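Local coordinates for protein V-type ATP synthase alpha chain (Thermoplasma volcanium, PDB 4O1S) that belongs to the intein splicing domain family, a mostly beta protein of the Hint type carried within a V-type ATP synthase alpha chain, at residues 24-29 with 44-49; 73-78 with 90-95. All blocks are in the same frame, centred on the assembly; numbering follows the deposited sequence.

Contact 1: 24-29 with 44-49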
loop_
_atom_site.group_PDB
_atom_site.type_symbol
_atom_site.label_atom_id
_atom_site.label_comp_id
_atom_site.label_asym_id
_atom_site.label_seq_id
_atom_site.Cartn_x
_atom_site.Cartn_y
_atom_site.Cartn_z
ATOM N N ASP A 24 3.078 -11.134 6.599
ATOM C CA ASP A 24 3.306 -11.634 7.952
ATOM C C ASP A 24 2.215 -11.157 8.902
ATOM O O ASP A 24 1.709 -11.928 9.745
ATOM C CB ASP A 24 4.682 -11.213 8.474
ATOM C CG ASP A 24 5.819 -11.843 7.688
ATOM O OD1 ASP A 24 5.579 -12.912 7.069
ATOM O OD2 ASP A 24 6.936 -11.272 7.673
ATOM N N LEU A 25 1.862 -9.883 8.752
ATOM C CA LEU A 25 0.789 -9.274 9.518
ATOM C C LEU A 25 -0.510 -10.041 9.290
ATOM O O LEU A 25 -1.209 -10.402 10.232
ATOM C CB LEU A 25 0.610 -7.831 9.069
ATOM C CG LEU A 25 -0.657 -7.146 9.575
ATOM C CD1 LEU A 25 -0.670 -7.156 11.097
ATOM C CD2 LEU A 25 -0.746 -5.738 9.051
ATOM N N TYR A 26 -0.816 -10.284 8.024
ATOM C CA TYR A 26 -1.996 -11.036 7.653
ATOM C C TYR A 26 -2.004 -12.409 8.318
ATOM O O TYR A 26 -3.013 -12.845 8.889
ATOM C CB TYR A 26 -2.090 -11.199 6.124
ATOM C CG TYR A 26 -3.426 -11.793 5.698
ATOM C CD1 TYR A 26 -4.524 -10.967 5.423
ATOM C CD2 TYR A 26 -3.597 -13.180 5.594
ATOM C CE1 TYR A 26 -5.747 -11.509 5.050
ATOM C CE2 TYR A 26 -4.817 -13.725 5.233
ATOM C CZ TYR A 26 -5.883 -12.888 4.969
ATOM O OH TYR A 26 -7.088 -13.436 4.619
ATOM N N SER A 27 -0.871 -13.086 8.239
ATOM C CA SER A 27 -0.802 -14.470 8.656
ATOM C C SER A 27 -1.053 -14.569 10.149
ATOM O O SER A 27 -1.742 -15.484 10.641
ATOM C CB SER A 27 0.578 -15.022 8.343
ATOM O OG SER A 27 0.579 -16.420 8.512
ATOM N N SER A 28 -0.473 -13.612 10.864
ATOM C CA SER A 28 -0.572 -13.557 12.312
ATOM C C SER A 28 -2.013 -13.278 12.753
ATOM O O SER A 28 -2.561 -13.965 13.617
ATOM C CB SER A 28 0.361 -12.474 12.843
ATOM O OG SER A 28 0.265 -12.408 14.257
ATOM N N GLU A 29 -2.618 -12.267 12.137
ATOM C CA GLU A 29 -3.976 -11.877 12.458
ATOM C C GLU A 29 -4.961 -12.989 12.100
ATOM O O GLU A 29 -5.990 -13.154 12.737
ATOM C CB GLU A 29 -4.318 -10.585 11.718
ATOM C CG GLU A 29 -3.516 -9.389 12.195
ATOM C CD GLU A 29 -3.900 -8.993 13.596
ATOM O OE1 GLU A 29 -4.999 -9.386 14.040
ATOM O OE2 GLU A 29 -3.113 -8.293 14.261
ATOM N N GLU A 44 -10.044 -13.594 0.505
ATOM C CA GLU A 44 -10.219 -13.820 1.925
ATOM C C GLU A 44 -10.078 -12.523 2.708
ATOM O O GLU A 44 -9.251 -11.646 2.374
ATOM C CB GLU A 44 -9.215 -14.839 2.431
ATOM C CG GLU A 44 -9.541 -15.311 3.820
ATOM C CD GLU A 44 -8.560 -16.355 4.317
ATOM O OE1 GLU A 44 -7.424 -15.983 4.713
ATOM O OE2 GLU A 44 -8.935 -17.551 4.307
ATOM N N ILE A 45 -10.886 -12.405 3.758
ATOM C CA ILE A 45 -10.885 -11.207 4.586
ATOM C C ILE A 45 -10.784 -11.521 6.083
ATOM O O ILE A 45 -11.390 -12.487 6.590
ATOM C CB ILE A 45 -12.130 -10.354 4.304
ATOM C CG1 ILE A 45 -12.058 -9.797 2.889
ATOM C CG2 ILE A 45 -12.233 -9.202 5.274
ATOM C CD1 ILE A 45 -13.417 -9.501 2.287
ATOM N N ILE A 46 -10.002 -10.715 6.789
ATOM C CA ILE A 46 -9.985 -10.837 8.220
ATOM C C ILE A 46 -10.554 -9.568 8.791
ATOM O O ILE A 46 -10.147 -8.452 8.440
ATOM C CB ILE A 46 -8.582 -11.064 8.806
ATOM C CG1 ILE A 46 -7.792 -12.101 8.008
ATOM C CG2 ILE A 46 -8.690 -11.464 10.283
ATOM C CD1 ILE A 46 -6.328 -12.112 8.418
ATOM N N HIS A 47 -11.516 -9.749 9.674
ATOM C CA HIS A 47 -12.052 -8.631 10.397
ATOM C C HIS A 47 -11.392 -8.601 11.783
ATOM O O HIS A 47 -11.447 -9.563 12.550
ATOM C CB HIS A 47 -13.582 -8.734 10.447
ATOM C CG HIS A 47 -14.249 -7.564 11.094
ATOM N ND1 HIS A 47 -13.685 -6.307 11.119
ATOM C CD2 HIS A 47 -15.420 -7.467 11.773
ATOM C CE1 HIS A 47 -14.490 -5.483 11.768
ATOM N NE2 HIS A 47 -15.548 -6.163 12.174
ATOM N N LEU A 48 -10.740 -7.496 12.083
ATOM C CA LEU A 48 -9.913 -7.399 13.268
ATOM C C LEU A 48 -10.709 -6.945 14.483
ATOM O O LEU A 48 -11.276 -5.852 14.475
ATOM C CB LEU A 48 -8.770 -6.397 13.012
ATOM C CG LEU A 48 -7.474 -6.895 12.362
ATOM C CD1 LEU A 48 -7.647 -8.218 11.633
ATOM C CD2 LEU A 48 -6.978 -5.845 11.438
ATOM N N LYS A 49 -10.727 -7.768 15.531
ATOM C CA LYS A 49 -11.285 -7.341 16.815
ATOM C C LYS A 49 -10.598 -6.051 17.344
ATOM O O LYS A 49 -11.288 -5.090 17.673
ATOM C CB LYS A 49 -11.259 -8.477 17.841
ATOM C CG LYS A 49 -11.648 -8.038 19.240
ATOM C CD LYS A 49 -13.143 -8.206 19.494
ATOM C CE LYS A 49 -13.460 -9.519 20.228
ATOM N NZ LYS A 49 -14.262 -10.506 19.403
#
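The Tyr26 ring takes Ile46 CD1 over the centre of one face and Glu44 OE1 at its edge. The methyl makes a CH-pi contact, CD1 of Ile46 lying 3.5 Å from the ring centroid and 14° off the normal. The Glu44 carboxylate is nearly coplanar with the ring, and its OE1 accepts a hydrogen bond from Tyr26 OH (2.6 Å) through the anti lone pair, the one pointing away from OE2. Tyr26 CG is anti to the backbone N (chi1 -171°); the ring beyond it brings OH to Glu44. Tyr147 adds an edge-to-face ring contact.

One turn further on, Glu29 meets the strand with both its aliphatic base and its carboxylate: CB comes 4.2 Å from Ile46 CD1, and OE1 lies 3.8 Å from Leu48 CD1, the Glu29 and Leu48 side chains crossing at about a right angle. The same Ile46 CD1 also sits 3.4 Å from Tyr26 O.

Helix 22-31 thus lies across the sheet that holds strand 43-58, the segment axes 9.7 Å apart at 69°. Glu44 OE1 is gripped twice, by the tyrosine hydroxyl and by a salt bridge to Arg30 NE, an environment that would be expected to favour the charged carboxylate. Separately, the OH bond at the edge and Ile46 CD1 on the face probably restrict the ring.

Contact 2: 73-78 with 90-95. With EPE (4-(2-hydroxyethyl)-1-piperazine ethanesulfonic acid), chain C.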
loop_
_atom_site.group_PDB
_atom_site.type_symbol
_atom_site.label_atom_id
_atom_site.label_comp_id
_atom_site.label_asym_id
_atom_site.label_seq_id
_atom_site.Cartn_x
_atom_site.Cartn_y
_atom_site.Cartn_z
ATOM N N GLY A 73 -5.683 -11.902 -1.572
ATOM C CA GLY A 73 -6.232 -12.434 -2.803
ATOM C C GLY A 73 -5.166 -12.986 -3.723
ATOM O O GLY A 73 -4.079 -13.382 -3.288
ATOM N N LYS A 74 -5.490 -13.009 -5.013
ATOM C CA LYS A 74 -4.570 -13.482 -6.048
ATOM C C LYS A 74 -4.492 -12.454 -7.159
ATOM O O LYS A 74 -5.495 -11.855 -7.542
ATOM C CB LYS A 74 -5.036 -14.823 -6.638
ATOM C CG LYS A 74 -4.787 -16.073 -5.743
ATOM C CD LYS A 74 -3.308 -16.284 -5.472
ATOM C CE LYS A 74 -2.929 -17.745 -5.517
ATOM N NZ LYS A 74 -1.476 -17.868 -5.185
ATOM N N SER A 75 -3.295 -12.237 -7.681
ATOM C CA SER A 75 -3.186 -11.521 -8.942
ATOM C C SER A 75 -2.237 -12.286 -9.865
ATOM O O SER A 75 -1.331 -12.994 -9.410
ATOM C CB SER A 75 -2.718 -10.086 -8.739
ATOM O OG SER A 75 -2.358 -9.483 -9.978
ATOM N N SER A 76 -2.486 -12.158 -11.159
ATOM C CA SER A 76 -1.660 -12.738 -12.190
ATOM C C SER A 76 -0.550 -11.786 -12.522
ATOM O O SER A 76 0.410 -12.152 -13.212
ATOM C CB SER A 76 -2.496 -12.924 -13.456
ATOM O OG SER A 76 -3.319 -14.058 -13.332
ATOM N N TYR A 77 -0.709 -10.548 -12.072
ATOM C CA TYR A 77 0.186 -9.493 -12.490
ATOM C C TYR A 77 0.622 -8.655 -11.318
ATOM O O TYR A 77 -0.164 -8.365 -10.420
ATOM C CB TYR A 77 -0.488 -8.585 -13.521
ATOM C CG TYR A 77 -0.895 -9.314 -14.746
ATOM C CD1 TYR A 77 0.029 -9.619 -15.723
ATOM C CD2 TYR A 77 -2.200 -9.737 -14.915
ATOM C CE1 TYR A 77 -0.336 -10.316 -16.857
ATOM C CE2 TYR A 77 -2.579 -10.440 -16.043
ATOM C CZ TYR A 77 -1.645 -10.726 -17.015
ATOM O OH TYR A 77 -2.016 -11.430 -18.147
ATOM N N LEU A 78 1.880 -8.248 -11.358
ATOM C CA LEU A 78 2.411 -7.292 -10.402
ATOM C C LEU A 78 3.189 -6.223 -11.186
ATOM O O LEU A 78 3.879 -6.535 -12.178
ATOM C CB LEU A 78 3.347 -8.005 -9.432
ATOM C CG LEU A 78 3.023 -8.119 -7.946
ATOM C CD1 LEU A 78 1.577 -7.803 -7.592
ATOM C CD2 LEU A 78 3.444 -9.505 -7.444
ATOM N N SER A 90 5.795 -3.266 -5.061
ATOM C CA SER A 90 5.209 -4.064 -6.133
ATOM C C SER A 90 3.715 -4.079 -5.862
ATOM O O SER A 90 3.262 -4.398 -4.748
ATOM C CB SER A 90 5.777 -5.495 -6.174
ATOM O OG SER A 90 7.182 -5.519 -6.405
ATOM N N VAL A 91 2.936 -3.684 -6.856
ATOM C CA VAL A 91 1.498 -3.626 -6.658
ATOM C C VAL A 91 0.752 -4.180 -7.854
ATOM O O VAL A 91 1.297 -4.450 -8.926
ATOM C CB VAL A 91 0.993 -2.193 -6.363
ATOM C CG1 VAL A 91 1.654 -1.631 -5.098
ATOM C CG2 VAL A 91 1.266 -1.289 -7.557
ATOM N N THR A 92 -0.526 -4.346 -7.620
ATOM C CA THR A 92 -1.476 -4.766 -8.608
ATOM C C THR A 92 -1.584 -3.651 -9.666
ATOM O O THR A 92 -1.435 -2.479 -9.337
ATOM C CB THR A 92 -2.789 -4.958 -7.829
ATOM O OG1 THR A 92 -3.080 -6.361 -7.704
ATOM C CG2 THR A 92 -3.906 -4.205 -8.441
ATOM N N PRO A 93 -1.813 -4.008 -10.945
ATOM C CA PRO A 93 -1.896 -3.000 -12.018
ATOM C C PRO A 93 -2.929 -1.908 -11.794
ATOM O O PRO A 93 -2.659 -0.776 -12.224
ATOM C CB PRO A 93 -2.270 -3.819 -13.247
ATOM C CG PRO A 93 -1.690 -5.133 -12.994
ATOM C CD PRO A 93 -1.770 -5.373 -11.490
ATOM N N VAL A 94 -4.063 -2.225 -11.150
ATOM C CA VAL A 94 -5.119 -1.228 -10.909
ATOM C C VAL A 94 -4.889 -0.351 -9.669
ATOM O O VAL A 94 -5.588 0.647 -9.481
ATOM C CB VAL A 94 -6.555 -1.835 -10.865
ATOM C CG1 VAL A 94 -6.949 -2.382 -12.204
ATOM C CG2 VAL A 94 -6.673 -2.914 -9.822
ATOM N N HIS A 95 -3.915 -0.723 -8.837
ATOM C CA HIS A 95 -3.521 0.097 -7.696
ATOM C C HIS A 95 -3.039 1.462 -8.155
ATOM O O HIS A 95 -2.462 1.589 -9.239
ATOM C CB HIS A 95 -2.413 -0.578 -6.900
ATOM C CG HIS A 95 -2.479 -0.298 -5.440
ATOM N ND1 HIS A 95 -2.902 0.915 -4.944
ATOM C CD2 HIS A 95 -2.223 -1.078 -4.364
ATOM C CE1 HIS A 95 -2.885 0.875 -3.625
ATOM N NE2 HIS A 95 -2.475 -0.322 -3.246
HETATM N N1 EPE C . -6.715 -8.748 -8.686
HETATM C C2 EPE C . -7.798 -9.323 -9.512
HETATM C C3 EPE C . -8.210 -10.687 -8.951
HETATM N N4 EPE C . -8.504 -10.621 -7.526
HETATM C C5 EPE C . -7.611 -9.847 -6.662
HETATM C C6 EPE C . -7.119 -8.535 -7.280
HETATM C C7 EPE C . -9.403 -11.610 -6.947
HETATM C C8 EPE C . -8.942 -13.046 -7.178
HETATM O O8 EPE C . -8.697 -13.690 -5.942
HETATM C C9 EPE C . -6.037 -7.578 -9.290
HETATM C C10 EPE C . -6.663 -7.045 -10.589
HETATM S S EPE C . -5.438 -6.453 -11.818
HETATM O O1S EPE C . -6.052 -6.284 -13.136
HETATM O O2S EPE C . -4.886 -5.160 -11.396
HETATM O O3S EPE C . -4.364 -7.453 -11.906
#
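Leu78 and Thr92 have the nearest CA atoms, 5.0 Å apart, and no hydrogen bond crosses between the two segments; the backbones meet through a CA-H...O contact from Leu78 CA to Val91 O (3.4 Å). Strand 90-91 then gives way to a type I turn from Thr92 to His95, closed by His95 N on Thr92 O, while the other segment turns a corner at Ser76 from strand 61-75 into strand 77-83. Pro93 packs its CG against Tyr77 CB at 3.7 Å, and Leu78 reaches over with CG 4.2 Å from Ser90 CB, whose hydroxyl is hydrogen-bonded to Arg80. Ser75 OG, anti to the backbone N (chi1 168°), turns back across the corner and donates to Tyr77 O, in the carbonyl plane at a C=O...OG angle of 126°.

A 4-(2-hydroxyethyl)-1-piperazine ethanesulfonic acid molecule, probably from the crystallisation liquor, spans the two segments. Its sulfonate O2S accepts from Val94 N (3.1 Å) and lies 3.3 Å from Thr92 CG2; at the other end its N4 donates to Lys74 O (3.3 Å), with a weak bond from Lys74 N to O8.

Thr92 to His95 carry the Thr-x-x-His sequence of intein block B. The turn offers the backbone N-H of Val94 to the anionic sulfonate, whereas Lys74 uses both its carbonyl, toward N4, and, weakly, its N-H, toward O8. Donation by N4 would be consistent with a protonated piperazine.

Overall arrangement
Both contacts reach the same antiparallel sheet, in which strands 43-58 and 61-75 are neighbours, yet their centres lie 19 Å apart and they do not touch. Contact 1 is the more buried: a helix rests on that sheet, and its chemistry is a mix of apolar packing and a tyrosine–glutamate hydrogen bond whose carboxylate also pairs with Arg30. Contact 2 is only partly buried. It sits where strand 61-75 leaves the sheet for the hairpin of 77-83 and 88-91, and it ties the two strands of that hairpin and the turn after them through sparse carbon and backbone contacts, with a buffer molecule bound alongside. Contact 1 closes along the chain before contact 2 opens.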